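PDB 6VC6: 6-phospho-alpha-glucosidase from Merdibacter massiliensis, which hydrolyses 6-phospho-alpha-glucosides, probably with its bound NAD and manganese ion taking part in the redox-assisted mechanism of family 4 glycosidases. Local coordinates for residues A[41-44]-A[45-48]; A[49-52]-A[53-57]; A[70-73]-A[74-78]; A[285-288]-A[289-293]; A[294-297]-A[298-302]. All coordinates share one frame; numbering follows the deposited sequence.

Interaction 1 (A[41-44]-A[45-48]). With NAD (nicotinamide-adenine-dinucleotide), chain G.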
# COMPACT_ATOMS: atom_id res chain seq x y z
N ASP A 41 -6.10 14.72 12.84
CA ASP A 41 -7.27 15.51 12.46
C ASP A 41 -8.43 15.08 13.35
O ASP A 41 -9.06 14.05 13.10
CB ASP A 41 -7.59 15.33 10.98
CG ASP A 41 -8.50 16.42 10.44
OD1 ASP A 41 -9.31 16.97 11.21
OD2 ASP A 41 -8.40 16.72 9.23
N ALA A 42 -8.69 15.86 14.40
CA ALA A 42 -9.72 15.49 15.36
C ALA A 42 -11.11 15.50 14.74
O ALA A 42 -11.93 14.62 15.01
CB ALA A 42 -9.67 16.42 16.57
N GLU A 43 -11.40 16.49 13.89
CA GLU A 43 -12.74 16.61 13.33
C GLU A 43 -13.01 15.54 12.28
O GLU A 43 -14.15 15.07 12.16
CB GLU A 43 -12.93 18.00 12.72
CG GLU A 43 -13.45 19.03 13.71
CD GLU A 43 -14.96 19.01 13.85
OE1 GLU A 43 -15.58 20.09 13.96
OE2 GLU A 43 -15.54 17.90 13.86
N ARG A 44 -12.00 15.14 11.51
CA ARG A 44 -12.20 14.09 10.52
C ARG A 44 -12.38 12.73 11.17
O ARG A 44 -13.12 11.88 10.65
CB ARG A 44 -11.02 14.06 9.54
CG ARG A 44 -11.16 13.05 8.42
CD ARG A 44 -9.95 13.06 7.50
NE ARG A 44 -10.06 12.06 6.44
CZ ARG A 44 -10.69 12.25 5.29
NH1 ARG A 44 -11.28 13.41 5.04
NH2 ARG A 44 -10.73 11.28 4.39
N GLN A 45 -11.74 12.50 12.32
CA GLN A 45 -11.82 11.22 13.01
C GLN A 45 -13.08 11.09 13.85
O GLN A 45 -13.51 9.96 14.13
CB GLN A 45 -10.58 11.03 13.89
CG GLN A 45 -10.44 9.65 14.50
CD GLN A 45 -9.21 9.52 15.38
OE1 GLN A 45 -8.40 8.62 15.20
NE2 GLN A 45 -9.07 10.44 16.33
N GLN A 46 -13.70 12.20 14.25
CA GLN A 46 -14.81 12.14 15.20
C GLN A 46 -16.01 11.36 14.69
O GLN A 46 -16.51 10.49 15.42
CB GLN A 46 -15.20 13.56 15.62
CG GLN A 46 -16.32 13.61 16.65
CD GLN A 46 -16.86 15.01 16.85
OE1 GLN A 46 -18.00 15.31 16.49
NE2 GLN A 46 -16.04 15.89 17.43
N PRO A 47 -16.54 11.61 13.48
CA PRO A 47 -17.70 10.82 13.04
C PRO A 47 -17.39 9.35 12.86
O PRO A 47 -18.30 8.51 12.98
CB PRO A 47 -18.10 11.48 11.71
CG PRO A 47 -16.86 12.14 11.23
CD PRO A 47 -16.16 12.62 12.47
N ILE A 48 -16.14 9.00 12.57
CA ILE A 48 -15.77 7.59 12.47
C ILE A 48 -15.72 6.96 13.86
O ILE A 48 -16.16 5.82 14.05
CB ILE A 48 -14.42 7.45 11.73
CG1 ILE A 48 -14.60 7.78 10.25
CG2 ILE A 48 -13.86 6.05 11.90
CD1 ILE A 48 -13.32 8.15 9.55
PA NAD G . -7.57 9.38 3.85
O1A NAD G . -9.04 9.06 3.75
O2A NAD G . -7.08 10.79 3.60
O5B NAD G . -7.04 8.92 5.30
C5B NAD G . -5.79 9.39 5.80
C4B NAD G . -5.92 9.68 7.29
O4B NAD G . -4.62 9.73 7.88
C3B NAD G . -6.57 11.04 7.51
O3B NAD G . -7.66 10.89 8.43
C2B NAD G . -5.49 11.90 8.14
O2B NAD G . -6.04 12.73 9.16
C1B NAD G . -4.53 10.88 8.72
N9A NAD G . -3.14 11.40 8.78
C8A NAD G . -2.50 12.11 7.84
N7A NAD G . -1.24 12.43 8.24
C5A NAD G . -1.07 11.92 9.47
C6A NAD G . 0.02 11.88 10.47
N6A NAD G . 1.21 12.48 10.24
N1A NAD G . -0.22 11.24 11.64
C2A NAD G . -1.40 10.64 11.89
N3A NAD G . -2.43 10.64 11.03
C4A NAD G . -2.33 11.25 9.82
O3 NAD G . -6.74 8.39 2.89
PN NAD G . -7.32 6.96 2.42
O1N NAD G . -7.78 7.09 0.98
O2N NAD G . -8.25 6.41 3.47
O5D NAD G . -5.96 6.10 2.44
C5D NAD G . -5.45 5.61 3.67
C4D NAD G . -4.02 5.13 3.44
O4D NAD G . -4.01 3.73 3.17
C3D NAD G . -3.42 5.83 2.23
O3D NAD G . -2.11 6.30 2.57
C2D NAD G . -3.29 4.75 1.19
O2D NAD G . -2.15 4.95 0.36
C1D NAD G . -3.15 3.51 2.05
N1N NAD G . -3.49 2.28 1.32
C2N NAD G . -2.49 1.42 1.10
C3N NAD G . -2.71 0.24 0.43
C7N NAD G . -1.55 -0.69 0.20
O7N NAD G . -1.67 -1.61 -0.59
N7N NAD G . -0.42 -0.46 0.86
C4N NAD G . -3.99 -0.07 -0.01
C5N NAD G . -5.01 0.84 0.23
C6N NAD G . -4.74 2.02 0.91
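Q45 N donates to D41 O at 3.2 Å, closing the first turn of helix 42-59. This is the helix after the second strand of the Rossmann-type NAD-binding fold. D41 is its N-cap: OD1 takes the N-H of R44 at 3.3 Å, met from above the carboxylate plane. R44 runs from this turn to the cofactor. Its CB lies against Q45 N. CG stands anti to the backbone N (chi1 -177°), and the extended chain carries CD to 3.3 Å from NAD O3B. NE makes a weak bond to the same ribose hydroxyl oxygen and a second weak one to G12 O. NH1 forms a salt bridge with E292. NH2 reaches the phosphate oxygen O1A of NAD at 2.9 Å, and O1A lies near the guanidinium plane, at its edge. With an alanine here, the NAD phosphate would probably lose this donor and E292 would be left without its ion-pair mate. One turn on, P47 has no N-H to give, and the helix kinks. The proline ring sits where that bond would be: P47 CD rests 3.2 Å from E43 O.

Interaction 2 (A[49-52]-A[53-57])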
# COMPACT_ATOMS: atom_id res chain seq x y z
N GLY A 49 -15.21 7.70 14.85
CA GLY A 49 -15.16 7.16 16.20
C GLY A 49 -16.53 7.02 16.84
O GLY A 49 -16.79 6.06 17.56
N GLU A 50 -17.42 7.99 16.58
CA GLU A 50 -18.77 7.88 17.11
C GLU A 50 -19.54 6.75 16.45
O GLU A 50 -20.38 6.11 17.09
CB GLU A 50 -19.51 9.21 16.93
CG GLU A 50 -18.93 10.35 17.74
CD GLU A 50 -18.99 10.11 19.23
OE1 GLU A 50 -19.98 9.50 19.70
OE2 GLU A 50 -18.05 10.52 19.94
N PHE A 51 -19.27 6.48 15.17
CA PHE A 51 -19.86 5.31 14.52
C PHE A 51 -19.35 4.03 15.15
O PHE A 51 -20.11 3.07 15.32
CB PHE A 51 -19.54 5.33 13.02
CG PHE A 51 -19.69 3.99 12.35
CD1 PHE A 51 -18.58 3.21 12.08
CD2 PHE A 51 -20.94 3.52 11.98
CE1 PHE A 51 -18.71 1.98 11.47
CE2 PHE A 51 -21.08 2.29 11.36
CZ PHE A 51 -19.96 1.52 11.11
N GLY A 52 -18.07 3.99 15.51
CA GLY A 52 -17.52 2.80 16.14
C GLY A 52 -18.12 2.52 17.50
O GLY A 52 -18.35 1.36 17.86
N LYS A 53 -18.38 3.57 18.28
CA LYS A 53 -18.98 3.38 19.60
C LYS A 53 -20.37 2.77 19.49
O LYS A 53 -20.75 1.94 20.32
CB LYS A 53 -19.03 4.71 20.35
CG LYS A 53 -17.66 5.23 20.76
CD LYS A 53 -17.73 6.01 22.07
CE LYS A 53 -18.35 7.38 21.86
NZ LYS A 53 -18.64 8.06 23.15
N ILE A 54 -21.13 3.20 18.50
CA ILE A 54 -22.42 2.59 18.26
C ILE A 54 -22.28 1.15 17.81
O ILE A 54 -22.98 0.27 18.29
CB ILE A 54 -23.22 3.36 17.19
CG1 ILE A 54 -23.54 4.76 17.67
CG2 ILE A 54 -24.53 2.65 16.89
CD1 ILE A 54 -24.15 5.62 16.60
N LEU A 55 -21.35 0.91 16.89
CA LEU A 55 -21.16 -0.42 16.34
C LEU A 55 -20.69 -1.41 17.39
O LEU A 55 -21.19 -2.51 17.50
CB LEU A 55 -20.16 -0.37 15.20
CG LEU A 55 -19.61 -1.70 14.70
CD1 LEU A 55 -20.56 -2.31 13.68
CD2 LEU A 55 -18.23 -1.51 14.10
N PHE A 56 -19.71 -0.99 18.18
CA PHE A 56 -19.16 -1.83 19.22
C PHE A 56 -20.16 -2.12 20.33
O PHE A 56 -20.20 -3.22 20.87
CB PHE A 56 -17.83 -1.29 19.72
CG PHE A 56 -16.76 -1.27 18.67
CD1 PHE A 56 -16.62 -2.33 17.80
CD2 PHE A 56 -15.91 -0.20 18.54
CE1 PHE A 56 -15.65 -2.33 16.83
CE2 PHE A 56 -14.94 -0.19 17.57
CZ PHE A 56 -14.80 -1.25 16.71
N SER A 57 -20.96 -1.12 20.67
CA SER A 57 -21.97 -1.32 21.69
C SER A 57 -22.93 -2.40 21.24
O SER A 57 -23.30 -3.26 22.01
CB SER A 57 -22.75 -0.04 21.91
OG SER A 57 -22.13 0.76 22.88
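G52 O receives the shortest bond here: F56 N donates to it at 2.7 Å, nearly straight at 167°. The same oxygen lies close under the F56 side chain. CG of F56 is beside the backbone N (chi1 -64°), which brings CD2 to 3.0 Å from G52 O, a tight fit. The ring meets the oxygen obliquely. G52 has no side chain, so the ring can settle close to the backbone of this turn. The bonds from K53 N to G49 O and from L55 N to F51 O continue the regular helix, while the one from I54 N to E50 O is weak. On the outer side E50 and K53 lie side by side, pointing the same way. E50 OE1 touches K53 CE at 3.4 Å, but the salt bridge to K53 NZ is long, at 4.0 Å. The firmer polar partner of E50 is Y67, whose OH bonds to OE2. F51 CE1 meets L55 CD2 loosely at 4.4 Å. F56 also packs edge-to-face with F65. If F56 were an alanine, F65 would probably lose its T-shaped partner and a gap would open beside L20. The helix is thus wedged between three elements: F51 and I54 face helix 291-305, L55 and F56 face helix 16-25, and F56 and E50 reach strand 64-68.

Interaction 3 (A[70-73]-A[74-78])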
# COMPACT_ATOMS: atom_id res chain seq x y z
N ASP A 70 -4.02 12.16 20.97
CA ASP A 70 -2.92 12.21 21.92
C ASP A 70 -2.04 10.99 21.74
O ASP A 70 -2.52 9.86 21.88
CB ASP A 70 -3.45 12.28 23.35
CG ASP A 70 -2.34 12.29 24.39
OD1 ASP A 70 -1.21 12.71 24.07
OD2 ASP A 70 -2.61 11.88 25.54
N PRO A 71 -0.75 11.16 21.41
CA PRO A 71 0.10 9.98 21.19
C PRO A 71 0.26 9.10 22.42
O PRO A 71 0.36 7.87 22.29
CB PRO A 71 1.44 10.59 20.75
CG PRO A 71 1.10 11.96 20.26
CD PRO A 71 -0.05 12.42 21.10
N ALA A 72 0.29 9.69 23.61
CA ALA A 72 0.48 8.91 24.83
C ALA A 72 -0.70 7.96 25.05
O ALA A 72 -0.50 6.78 25.37
CB ALA A 72 0.65 9.83 26.03
N GLU A 73 -1.92 8.45 24.87
CA GLU A 73 -3.10 7.60 25.02
C GLU A 73 -3.12 6.49 23.97
O GLU A 73 -3.65 5.40 24.23
CB GLU A 73 -4.37 8.43 24.92
CG GLU A 73 -4.66 9.30 26.13
CD GLU A 73 -6.00 10.00 26.03
OE1 GLU A 73 -6.74 9.73 25.06
OE2 GLU A 73 -6.32 10.82 26.92
N ALA A 74 -2.57 6.75 22.79
CA ALA A 74 -2.71 5.81 21.68
C ALA A 74 -1.68 4.69 21.73
O ALA A 74 -2.01 3.53 21.49
CB ALA A 74 -2.62 6.56 20.35
N TYR A 75 -0.43 5.02 22.04
CA TYR A 75 0.69 4.10 21.83
C TYR A 75 1.15 3.38 23.10
O TYR A 75 2.06 2.56 23.02
CB TYR A 75 1.87 4.86 21.22
CG TYR A 75 1.53 5.59 19.94
CD1 TYR A 75 0.60 5.07 19.05
CD2 TYR A 75 2.15 6.79 19.62
CE1 TYR A 75 0.29 5.74 17.87
CE2 TYR A 75 1.85 7.46 18.45
CZ TYR A 75 0.91 6.93 17.58
OH TYR A 75 0.61 7.60 16.42
N LYS A 76 0.55 3.67 24.25
CA LYS A 76 0.99 3.05 25.49
C LYS A 76 0.43 1.64 25.62
O LYS A 76 -0.78 1.43 25.48
CB LYS A 76 0.57 3.90 26.69
CG LYS A 76 1.64 4.89 27.14
CD LYS A 76 1.54 5.17 28.63
CE LYS A 76 0.60 6.33 28.91
NZ LYS A 76 1.21 7.64 28.53
N ASP A 77 1.31 0.68 25.89
CA ASP A 77 0.95 -0.72 26.12
C ASP A 77 0.15 -1.29 24.95
O ASP A 77 -0.99 -1.74 25.09
CB ASP A 77 0.18 -0.86 27.44
CG ASP A 77 0.03 -2.31 27.88
OD1 ASP A 77 -1.11 -2.80 27.92
OD2 ASP A 77 1.06 -2.95 28.18
N MSE A 78 0.77 -1.25 23.78
CA MSE A 78 0.13 -1.76 22.57
C MSE A 78 0.86 -2.99 22.04
O MSE A 78 2.08 -3.09 22.11
CB MSE A 78 0.09 -0.68 21.49
CG MSE A 78 -0.93 0.42 21.76
SE MSE A 78 -2.77 -0.18 21.52
CE MSE A 78 -3.57 0.67 23.08
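P71 and Y75 meet one turn apart, with P71 CB 3.9 Å from CE2 of the tyrosine ring. Y75 holds CG beside its backbone N (chi1 -55°). This swings the ring back along the helix, so CD2 also comes to 3.4 Å from P71 O, obliquely to the ring. P71 O is itself gripped by two N-H groups: Y75 N at 3.0 Å, and A74 N in a weak bond. A74 N gives a second bond to D70 O, and that one lies in the carbonyl plane. K76 takes a different course from Y75. Its chain bends at chi3 and chi4 and curls back over A72, setting NZ 3.4 Å from A72 CB. K76 CB lies 3.3 Å from A72 O, which also takes a weak bond from K76 N. D70 caps the start of the helix through a weak bond from A72 N to OD1. E73 points away from this packing, and its OE1 bonds to T68 instead. K76 is where the backbone leaves the helical form. S137 OG bonds Y75 O on one side of K76 and M78 N on the other. The Y75 ring packs against F38, C7 and V9, on strands 32-38 and 4-9. The short helix 71-75 belongs to the crossover of the Rossmann-type sheet, carrying the chain from edge strand 64-68 past those two strands to strand 80-83.

Interaction 4 (A[285-288]-A[289-293]). With G6P (6-O-phosphono-alpha-D-glucopyranose), chain F.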
# COMPACT_ATOMS: atom_id res chain seq x y z
N ASP A 285 -10.02 13.02 -7.18
CA ASP A 285 -11.37 13.57 -7.25
C ASP A 285 -12.42 12.46 -7.27
O ASP A 285 -13.50 12.61 -6.70
CB ASP A 285 -11.52 14.47 -8.47
CG ASP A 285 -10.57 15.65 -8.45
OD1 ASP A 285 -10.58 16.40 -7.45
OD2 ASP A 285 -9.80 15.82 -9.42
N GLU A 286 -12.11 11.33 -7.93
CA GLU A 286 -13.02 10.19 -7.93
C GLU A 286 -13.20 9.65 -6.52
O GLU A 286 -14.32 9.29 -6.12
CB GLU A 286 -12.50 9.09 -8.85
CG GLU A 286 -12.23 9.51 -10.28
CD GLU A 286 -11.53 8.42 -11.07
OE1 GLU A 286 -10.75 8.76 -11.99
OE2 GLU A 286 -11.76 7.23 -10.77
N VAL A 287 -12.11 9.57 -5.75
CA VAL A 287 -12.21 9.09 -4.37
C VAL A 287 -12.98 10.09 -3.52
O VAL A 287 -13.82 9.70 -2.70
CB VAL A 287 -10.80 8.83 -3.80
CG1 VAL A 287 -10.89 8.49 -2.32
CG2 VAL A 287 -10.12 7.71 -4.57
N ILE A 288 -12.70 11.38 -3.69
CA ILE A 288 -13.45 12.38 -2.93
C ILE A 288 -14.93 12.29 -3.26
O ILE A 288 -15.78 12.31 -2.36
CB ILE A 288 -12.88 13.79 -3.17
CG1 ILE A 288 -11.50 13.91 -2.54
CG2 ILE A 288 -13.81 14.84 -2.57
CD1 ILE A 288 -10.79 15.22 -2.85
N ASP A 289 -15.28 12.14 -4.54
CA ASP A 289 -16.69 12.03 -4.88
C ASP A 289 -17.25 10.64 -4.65
O ASP A 289 -18.48 10.47 -4.65
CB ASP A 289 -16.92 12.45 -6.33
CG ASP A 289 -16.70 13.93 -6.56
OD1 ASP A 289 -16.20 14.29 -7.64
OD2 ASP A 289 -17.03 14.72 -5.65
N GLY A 290 -16.40 9.64 -4.45
CA GLY A 290 -16.86 8.27 -4.34
C GLY A 290 -16.74 7.67 -2.95
O GLY A 290 -17.67 7.75 -2.15
N ARG A 291 -15.58 7.06 -2.67
CA ARG A 291 -15.41 6.30 -1.43
C ARG A 291 -15.50 7.22 -0.21
O ARG A 291 -16.15 6.88 0.78
CB ARG A 291 -14.08 5.56 -1.44
CG ARG A 291 -13.54 5.23 -0.05
CD ARG A 291 -12.39 4.25 -0.10
NE ARG A 291 -11.10 4.93 -0.21
CZ ARG A 291 -10.33 4.92 -1.30
NH1 ARG A 291 -10.72 4.25 -2.38
NH2 ARG A 291 -9.18 5.56 -1.30
N GLU A 292 -14.85 8.38 -0.27
CA GLU A 292 -14.85 9.28 0.88
C GLU A 292 -16.25 9.78 1.20
O GLU A 292 -16.62 9.89 2.38
CB GLU A 292 -13.90 10.46 0.64
CG GLU A 292 -13.73 11.34 1.87
CD GLU A 292 -13.14 12.70 1.56
OE1 GLU A 292 -13.71 13.44 0.73
OE2 GLU A 292 -12.10 13.05 2.17
N LYS A 293 -17.02 10.07 0.18
CA LYS A 293 -18.35 10.59 0.37
C LYS A 293 -19.30 9.53 0.91
O LYS A 293 -20.03 9.79 1.84
CB LYS A 293 -18.89 11.18 -0.91
CG LYS A 293 -20.12 12.03 -0.71
CD LYS A 293 -20.91 12.13 -1.99
CE LYS A 293 -21.72 13.41 -2.02
NZ LYS A 293 -23.07 13.23 -1.41
C1 G6P F . -4.11 -0.39 -4.99
C2 G6P F . -2.83 -0.36 -4.14
C3 G6P F . -2.80 0.72 -3.07
C4 G6P F . -3.38 1.99 -3.65
C5 G6P F . -4.85 1.75 -3.90
C6 G6P F . -5.46 2.96 -4.59
O1 G6P F . -4.70 -1.69 -4.91
O2 G6P F . -2.65 -1.64 -3.51
O3 G6P F . -1.46 0.94 -2.61
O4 G6P F . -3.21 3.06 -2.71
O5 G6P F . -5.11 0.62 -4.74
O6 G6P F . -6.85 3.01 -4.29
P G6P F . -7.71 4.33 -4.62
O1P G6P F . -7.47 5.19 -3.41
O2P G6P F . -7.11 4.86 -5.90
O3P G6P F . -9.12 3.81 -4.77
O HOH W 1 -14.37 6.09 -4.97
O HOH W 2 -16.21 13.60 0.20
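V287 O accepts from two N-H groups: E292 N at 3.0 Å, nearly straight, and G290 N at 3.1 Å in a weak bond. These bonds join the end of helix 283-289 to the start of helix 291-305, where G290 is the N-cap residue. Two waters complete the junction. One accepts from R291 N at 2.8 Å and donates weakly to E286 O. The other donates to I288 O and to E292 OE1, the latter at 2.6 Å. E292 OE2 is taken by its ion pair with R44. R291 has its guanidinium donors well used. NH1 bonds to phosphate oxygen O3P of the bound glucose 6-phosphate at 2.9 Å and NH2 to O1P at 2.7 Å, both at 167°. The phosphorus lies in the guanidinium plane, at its edge. NH2 also forms a salt bridge with NAD O1N, and NE bonds to T14. The bend at chi3 (90°) turns the group toward the phosphate, and V287 CG1 covers one face, 3.5 Å from NH2. R93 and R283 also bond to this ligand. The arrangement is a phosphate-recognition site built at the break between two helices, in keeping with an enzyme that acts on 6-phosphorylated glucosides.

Interaction 5 (A[294-297]-A[298-302])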
# COMPACT_ATOMS: atom_id res chain seq x y z
N ARG A 294 -19.26 8.34 0.35
CA ARG A 294 -20.16 7.28 0.76
C ARG A 294 -19.87 6.83 2.18
O ARG A 294 -20.80 6.63 2.98
CB ARG A 294 -20.06 6.09 -0.20
CG ARG A 294 -20.55 6.38 -1.61
CD ARG A 294 -20.58 5.11 -2.45
NE ARG A 294 -19.29 4.42 -2.43
CZ ARG A 294 -18.36 4.55 -3.37
NH1 ARG A 294 -18.58 5.34 -4.41
NH2 ARG A 294 -17.22 3.88 -3.27
N VAL A 295 -18.59 6.70 2.53
CA VAL A 295 -18.22 6.18 3.84
C VAL A 295 -18.57 7.18 4.94
O VAL A 295 -19.15 6.81 5.97
CB VAL A 295 -16.72 5.81 3.86
CG1 VAL A 295 -16.19 5.81 5.28
CG2 VAL A 295 -16.51 4.46 3.20
N PHE A 296 -18.24 8.46 4.74
CA PHE A 296 -18.55 9.46 5.76
C PHE A 296 -20.04 9.72 5.87
O PHE A 296 -20.53 10.10 6.94
CB PHE A 296 -17.79 10.76 5.48
CG PHE A 296 -16.40 10.79 6.05
CD1 PHE A 296 -16.19 11.15 7.36
CD2 PHE A 296 -15.31 10.44 5.26
CE1 PHE A 296 -14.91 11.18 7.89
CE2 PHE A 296 -14.03 10.47 5.78
CZ PHE A 296 -13.83 10.84 7.10
N ALA A 297 -20.79 9.52 4.78
CA ALA A 297 -22.23 9.74 4.83
C ALA A 297 -22.94 8.64 5.61
O ALA A 297 -23.91 8.90 6.33
CB ALA A 297 -22.81 9.84 3.42
N GLU A 298 -22.46 7.39 5.48
CA GLU A 298 -22.82 6.16 6.17
C GLU A 298 -22.81 6.34 7.68
O GLU A 298 -23.65 5.78 8.39
CB GLU A 298 -21.87 5.03 5.77
CG GLU A 298 -22.53 3.65 5.77
CD GLU A 298 -21.61 2.54 6.23
OE1 GLU A 298 -22.01 1.76 7.11
OE2 GLU A 298 -20.50 2.42 5.67
N CYS A 299 -21.59 6.75 8.06
CA CYS A 299 -21.28 6.99 9.46
C CYS A 299 -22.18 8.07 10.04
O CYS A 299 -22.65 7.94 11.18
CB CYS A 299 -19.81 7.38 9.61
SG CYS A 299 -18.62 6.08 9.19
N ARG A 300 -22.44 9.13 9.28
CA ARG A 300 -23.32 10.19 9.75
C ARG A 300 -24.78 9.74 9.75
O ARG A 300 -25.59 10.28 10.52
CB ARG A 300 -23.13 11.45 8.91
CG ARG A 300 -22.11 12.41 9.50
CD ARG A 300 -21.39 13.21 8.43
NE ARG A 300 -20.24 13.92 8.96
CZ ARG A 300 -19.24 14.39 8.22
NH1 ARG A 300 -18.22 15.02 8.80
NH2 ARG A 300 -19.24 14.22 6.90
N GLU A 301 -25.13 8.78 8.89
CA GLU A 301 -26.46 8.18 8.97
C GLU A 301 -26.64 7.42 10.28
O GLU A 301 -27.69 7.50 10.92
CB GLU A 301 -26.69 7.25 7.79
CG GLU A 301 -27.27 7.92 6.55
CD GLU A 301 -27.51 6.93 5.42
OE1 GLU A 301 -27.25 5.72 5.62
OE2 GLU A 301 -27.95 7.36 4.33
N VAL A 302 -25.60 6.69 10.70
CA VAL A 302 -25.68 5.90 11.92
C VAL A 302 -25.69 6.80 13.14
O VAL A 302 -26.43 6.56 14.11
CB VAL A 302 -24.53 4.88 11.96
CG1 VAL A 302 -24.49 4.17 13.31
CG2 VAL A 302 -24.66 3.88 10.83
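R294 O opens the series, accepting from E298 N at 3.1 Å, while the long R294 side chain leads away from this turn. V295 O comes next and takes C299 N at 3.2 Å in a nearly straight bond (168°). E298 CB rests beside the same oxygen, 3.3 Å from V295 O. C299 SG stands beside its own backbone N (chi1 -66°), which keeps the sulfur close to the V295 turn. F296 meets R300 through both its backbone and its side chain. Its O accepts R300 N at 3.2 Å, with the donor 35° out of the carbonyl plane. The arginine chain then bends at chi2 and leans back toward F296, with R300 CD 3.6 Å from F296 O. One guanidinium face is turned to the phenylalanine: F296 CD1 lies 4.2 Å above it, offset toward the rim, and NH2 is 4.0 Å from F296 CB. Relative to the phenyl ring the arginine is oblique. A297 closes the walk with a short bond, E301 N to A297 O at 2.8 Å. The E301 chain sets out alongside that carbonyl and then runs extended. These are the middle turns of helix 291-305. A297 and E301 are exposed. V295 and C299 touch P17 of helix 16-25. F296 packs on R44 and I48 of helix 42-59, where R300 also touches P47 and V302 packs on F51 and I54.

Interactions 1 and 2 are successive parts of helix 42-59, and interactions 4 and 5 adjoin along the chain into helix 291-305. The two helices pack side by side. F296 of interaction 5 lies on R44, P47 and I48 of interaction 1, and V302 lies on F51 and I54 of interaction 2. At the ligand end the chemistry is charged: R44 serves NAD, R291 serves both NAD and the sugar phosphate, and E292 ties the two helix starts together. Away from the ligands, interaction 2 is mostly buried and apolar, while interaction 5 is half exposed. Interaction 3 stands apart, on the short helix between strands 64-68 and 80-83, its centre about 18 Å from that of interaction 1.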